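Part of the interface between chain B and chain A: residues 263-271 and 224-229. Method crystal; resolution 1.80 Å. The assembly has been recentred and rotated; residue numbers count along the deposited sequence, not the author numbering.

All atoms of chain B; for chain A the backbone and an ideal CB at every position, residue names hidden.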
ATOM      1  N   ASP B 263       7.931 -22.773   4.428  1.00 24.88           N
ATOM      2  CA  ASP B 263       9.228 -23.077   4.993  1.00 24.65           C
ATOM      3  C   ASP B 263       9.446 -22.579   6.387  1.00 23.83           C
ATOM      4  O   ASP B 263      10.347 -23.075   7.064  1.00 24.28           O
ATOM      5  CB  ASP B 263      10.350 -22.556   4.074  1.00 27.39           C
ATOM      6  CG  ASP B 263      10.372 -23.287   2.740  1.00 32.03           C
ATOM      7  OD1 ASP B 263       9.697 -24.342   2.668  1.00 31.83           O
ATOM      8  OD2 ASP B 263      11.037 -22.817   1.787  1.00 31.25           O
ATOM      9  N   GLY B 264       8.685 -21.587   6.830  1.00 22.45           N
ATOM     10  CA  GLY B 264       8.977 -20.924   8.116  1.00 21.41           C
ATOM     11  C   GLY B 264      10.226 -20.056   8.092  1.00 21.52           C
ATOM     12  O   GLY B 264      10.850 -19.843   9.120  1.00 20.94           O
ATOM     13  N   THR B 265      10.595 -19.544   6.917  1.00 20.18           N
ATOM     14  CA  THR B 265      11.797 -18.744   6.744  1.00 19.96           C
ATOM     15  C   THR B 265      11.444 -17.321   6.243  1.00 19.16           C
ATOM     16  O   THR B 265      10.316 -17.046   5.751  1.00 18.27           O
ATOM     17  CB  THR B 265      12.817 -19.457   5.811  1.00 20.99           C
ATOM     18  OG1 THR B 265      12.192 -19.795   4.542  1.00 19.95           O
ATOM     19  CG2 THR B 265      13.375 -20.706   6.465  1.00 22.08           C
ATOM     20  N   PHE B 266      12.404 -16.413   6.402  1.00 18.43           N
ATOM     21  CA  PHE B 266      12.215 -15.005   6.188  1.00 18.12           C
ATOM     22  C   PHE B 266      13.245 -14.394   5.247  1.00 18.99           C
ATOM     23  O   PHE B 266      13.595 -13.190   5.340  1.00 19.20           O
ATOM     24  CB  PHE B 266      12.279 -14.336   7.552  1.00 18.25           C
ATOM     25  CG  PHE B 266      11.303 -14.918   8.550  1.00 18.00           C
ATOM     26  CD1 PHE B 266       9.973 -14.542   8.529  1.00 17.69           C
ATOM     27  CD2 PHE B 266      11.704 -15.867   9.468  1.00 17.64           C
ATOM     28  CE1 PHE B 266       9.064 -15.063   9.418  1.00 17.31           C
ATOM     29  CE2 PHE B 266      10.798 -16.408  10.354  1.00 18.37           C
ATOM     30  CZ  PHE B 266       9.468 -16.000  10.332  1.00 17.95           C
ATOM     31  N   THR B 267      13.781 -15.222   4.346  1.00 19.06           N
ATOM     32  CA  THR B 267      14.867 -14.758   3.478  1.00 18.74           C
ATOM     33  C   THR B 267      14.359 -13.708   2.483  1.00 18.76           C
ATOM     34  O   THR B 267      15.121 -12.922   1.927  1.00 18.06           O
ATOM     35  CB  THR B 267      15.528 -15.923   2.714  1.00 19.41           C
ATOM     36  OG1 THR B 267      14.590 -16.540   1.807  1.00 19.39           O
ATOM     37  CG2 THR B 267      16.119 -16.904   3.680  1.00 20.19           C
ATOM     38  N   PHE B 268      13.048 -13.685   2.278  1.00 18.02           N
ATOM     39  CA  PHE B 268      12.475 -12.624   1.500  1.00 17.96           C
ATOM     40  C   PHE B 268      12.896 -11.192   1.965  1.00 18.62           C
ATOM     41  O   PHE B 268      12.875 -10.256   1.204  1.00 17.87           O
ATOM     42  CB  PHE B 268      10.961 -12.799   1.469  1.00 17.81           C
ATOM     43  CG  PHE B 268      10.270 -12.368   2.727  1.00 16.90           C
ATOM     44  CD1 PHE B 268      10.051 -11.015   2.997  1.00 16.27           C
ATOM     45  CD2 PHE B 268       9.821 -13.306   3.629  1.00 17.40           C
ATOM     46  CE1 PHE B 268       9.371 -10.628   4.112  1.00 15.80           C
ATOM     47  CE2 PHE B 268       9.170 -12.911   4.811  1.00 16.62           C
ATOM     48  CZ  PHE B 268       8.925 -11.570   5.024  1.00 16.65           C
ATOM     49  N   THR B 269      13.277 -11.059   3.244  1.00 18.84           N
ATOM     50  CA  THR B 269      13.562  -9.825   3.857  1.00 18.48           C
ATOM     51  C   THR B 269      14.880  -9.264   3.350  1.00 19.70           C
ATOM     52  O   THR B 269      15.109  -8.053   3.453  1.00 21.31           O
ATOM     53  CB  THR B 269      13.617  -9.961   5.406  1.00 18.42           C
ATOM     54  OG1 THR B 269      14.648 -10.884   5.753  1.00 17.98           O
ATOM     55  CG2 THR B 269      12.279 -10.436   6.031  1.00 18.85           C
ATOM     56  N   GLN B 270      15.722 -10.125   2.772  1.00 20.59           N
ATOM     57  CA  GLN B 270      17.031  -9.733   2.263  1.00 23.12           C
ATOM     58  C   GLN B 270      16.900  -8.758   1.087  1.00 21.82           C
ATOM     59  O   GLN B 270      17.645  -7.771   1.002  1.00 23.71           O
ATOM     60  CB  GLN B 270      17.839 -11.000   1.865  1.00 26.65           C
ATOM     61  CG  GLN B 270      18.108 -11.968   3.050  1.00 31.22           C
ATOM     62  CD  GLN B 270      18.983 -13.179   2.686  1.00 37.62           C
ATOM     63  OE1 GLN B 270      19.286 -13.442   1.500  1.00 45.84           O
ATOM     64  NE2 GLN B 270      19.383 -13.932   3.697  1.00 40.73           N
ATOM     65  N   ALA B 271      15.907  -8.960   0.232  1.00 21.44           N
ATOM     66  CA  ALA B 271      15.649  -8.000  -0.881  1.00 22.11           C
ATOM     67  C   ALA B 271      14.764  -6.789  -0.540  1.00 21.37           C
ATOM     68  O   ALA B 271      14.587  -5.923  -1.369  1.00 21.29           O
ATOM     69  CB  ALA B 271      15.055  -8.720  -2.055  1.00 22.85           C
TER
ATOM     70  N   UNK A 224      20.756 -10.840  11.834  1.00 21.64           N
ATOM     71  CA  UNK A 224      20.678 -12.141  11.184  1.00 21.56           C
ATOM     72  C   UNK A 224      19.278 -12.711  11.145  1.00 20.58           C
ATOM     73  O   UNK A 224      18.396 -12.277  11.897  1.00 19.80           O
ATOM     74  CB  UNK A 224      21.605 -13.130  11.893  1.00 21.56           C
ATOM     75  N   UNK A 225      19.110 -13.717  10.297  1.00 19.10           N
ATOM     76  CA  UNK A 225      17.882 -14.447  10.212  1.00 18.71           C
ATOM     77  C   UNK A 225      17.938 -15.864  10.773  1.00 18.45           C
ATOM     78  O   UNK A 225      18.963 -16.566  10.716  1.00 18.10           O
ATOM     79  CB  UNK A 225      17.441 -14.497   8.748  1.00 18.71           C
ATOM     80  N   UNK A 226      16.817 -16.263  11.344  1.00 17.69           N
ATOM     81  CA  UNK A 226      16.624 -17.617  11.825  1.00 18.26           C
ATOM     82  C   UNK A 226      15.269 -18.125  11.344  1.00 19.05           C
ATOM     83  O   UNK A 226      14.408 -17.341  11.045  1.00 18.74           O
ATOM     84  CB  UNK A 226      16.724 -17.677  13.351  1.00 18.26           C
ATOM     85  N   UNK A 227      15.105 -19.440  11.191  1.00 19.27           N
ATOM     86  CA  UNK A 227      13.822 -19.981  10.759  1.00 18.42           C
ATOM     87  C   UNK A 227      12.865 -20.073  11.926  1.00 18.00           C
ATOM     88  O   UNK A 227      13.280 -19.975  13.101  1.00 16.76           O
ATOM     89  CB  UNK A 227      14.002 -21.356  10.113  1.00 18.42           C
ATOM     90  N   UNK A 228      11.567 -20.258  11.641  1.00 17.60           N
ATOM     91  CA  UNK A 228      10.608 -20.534  12.723  1.00 18.42           C
ATOM     92  C   UNK A 228      11.023 -21.746  13.583  1.00 19.01           C
ATOM     93  O   UNK A 228      11.003 -21.674  14.816  1.00 18.86           O
ATOM     94  CB  UNK A 228       9.218 -20.777  12.131  1.00 18.42           C
ATOM     95  N   UNK A 229      11.391 -22.855  12.948  1.00 20.22           N
ATOM     96  CA  UNK A 229      11.931 -24.009  13.709  1.00 21.07           C
ATOM     97  C   UNK A 229      13.113 -23.672  14.620  1.00 20.62           C
ATOM     98  O   UNK A 229      13.143 -24.101  15.789  1.00 19.75           O
ATOM     99  CB  UNK A 229      12.368 -25.102  12.732  1.00 21.07           C
TER

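Position 224 lies out of reach of the chain B stretch, so the contact does not narrow the choice. The deposited residue is Gly A224, and it makes no contact with that stretch.

Position 225 points its CA-to-CB bond toward chain B. The ideal CB is still 5.3 Å from Phe B266 CB and 5.5 Å from Thr B269 OG1, so a side chain must extend further to make close contact. Ahead of it lies the turn from Phe B266 to Gln B270. The carbonyl of Phe B266 looks like a possible acceptor, but it already receives Thr B269 N at 3.0 Å and Thr B269 OG1 at 2.6 Å, measured to Phe B266 O. With this turn already bonded within itself, an apolar side chain of moderate length fits well. Leucine, isoleucine or methionine would suit, and a longer polar chain could reach Gln B270. The deposited residue is Leu A225, with chi1 m and chi2 t. It has the largest area covered by chain B of the six. Its CD1 packs 3.6 Å from Phe B266 O, 3.8 Å from Thr B267 CA and 3.7 Å from Gln B270 NE2. Its CD2 lies 3.6 Å from Thr B269 OG1 and 4.4 Å from Phe B266 CB.

Position 226 points its CB away from chain B, so many side chains would do. Its backbone does the work. The carbonyl O lies 3.5 Å from Phe B266 CD2, at the ring edge. The residue is Leu A226. A water accepts from Phe B266 N at 2.9 Å and donates a weak bond to Leu A226 O at 3.0 Å.

Position 227 points sideways. Its ideal CB is 3.6 Å from Gly B264 O and 3.8 Å from Thr B265 CG2, so the space beside it is limited. It also directly precedes a helix, where serine, threonine, aspartate or asparagine can cap. A small capping residue suits both demands. The deposited Ser A227, with chi1 p, caps a backbone N just past the stretch. Its CB packs 3.8 Å from Thr B265 CG2.

Position 228 begins the helix, and its free backbone N meets an acceptor. The N of 228 donates to Gly B264 O at 2.7 Å, nearly straight at 169°. The bond needs no particular side chain, though proline would lack the donor. The ideal CB points sideways, 3.5 Å from Gly B264 O. Gly B264 leaves this approach open: an ideal CB on it would sit 3.2 Å from the CB of 228, which is tight. Chain B does not narrow the choice further, and many side chains other than proline would do. The deposited residue is Leu A228, with chi1 t; its CB stays beside Gly B264 O at 3.6 Å, while its branches make no close contact with this stretch.

Position 229 has no chain B atom within 5.5 Å of its ideal CB. Polar residues suit an early helical turn. Asp A229 is deposited, and a water joins Asp A229 N (3.1 Å) to Asp B263 O (2.9 Å).

Chain A, residues 224-229: GLLSLD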
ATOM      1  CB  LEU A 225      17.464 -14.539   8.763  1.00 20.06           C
ATOM      2  CG  LEU A 225      17.231 -13.270   7.982  1.00 20.33           C
ATOM      3  CD1 LEU A 225      16.937 -13.631   6.518  1.00 21.04           C
ATOM      4  CD2 LEU A 225      16.102 -12.490   8.613  1.00 22.76           C
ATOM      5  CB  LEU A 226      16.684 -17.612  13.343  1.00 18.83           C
ATOM      6  CG  LEU A 226      18.048 -17.345  13.963  1.00 18.57           C
ATOM      7  CD1 LEU A 226      17.933 -16.982  15.447  1.00 19.60           C
ATOM      8  CD2 LEU A 226      18.956 -18.557  13.722  1.00 20.54           C
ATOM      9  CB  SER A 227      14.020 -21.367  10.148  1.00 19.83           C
ATOM     10  OG  SER A 227      14.402 -22.270  11.163  1.00 19.75           O
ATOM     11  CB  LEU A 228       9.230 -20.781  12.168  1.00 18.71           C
ATOM     12  CG  LEU A 228       8.163 -21.030  13.248  1.00 19.07           C
ATOM     13  CD1 LEU A 228       7.896 -19.730  14.021  1.00 18.64           C
ATOM     14  CD2 LEU A 228       6.925 -21.574  12.555  1.00 19.62           C
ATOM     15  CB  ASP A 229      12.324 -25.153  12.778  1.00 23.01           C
ATOM     16  CG  ASP A 229      11.138 -25.832  12.185  1.00 25.48           C
ATOM     17  OD1 ASP A 229      10.025 -25.687  12.720  1.00 26.62           O
ATOM     18  OD2 ASP A 229      11.307 -26.504  11.152  1.00 29.48           O
TER
HETATM   19  O   HOH W   1      14.689 -17.260   8.059  1.00 18.21           O
HETATM   20  O   HOH W   2      10.969 -23.405   9.916  1.00 19.32           O
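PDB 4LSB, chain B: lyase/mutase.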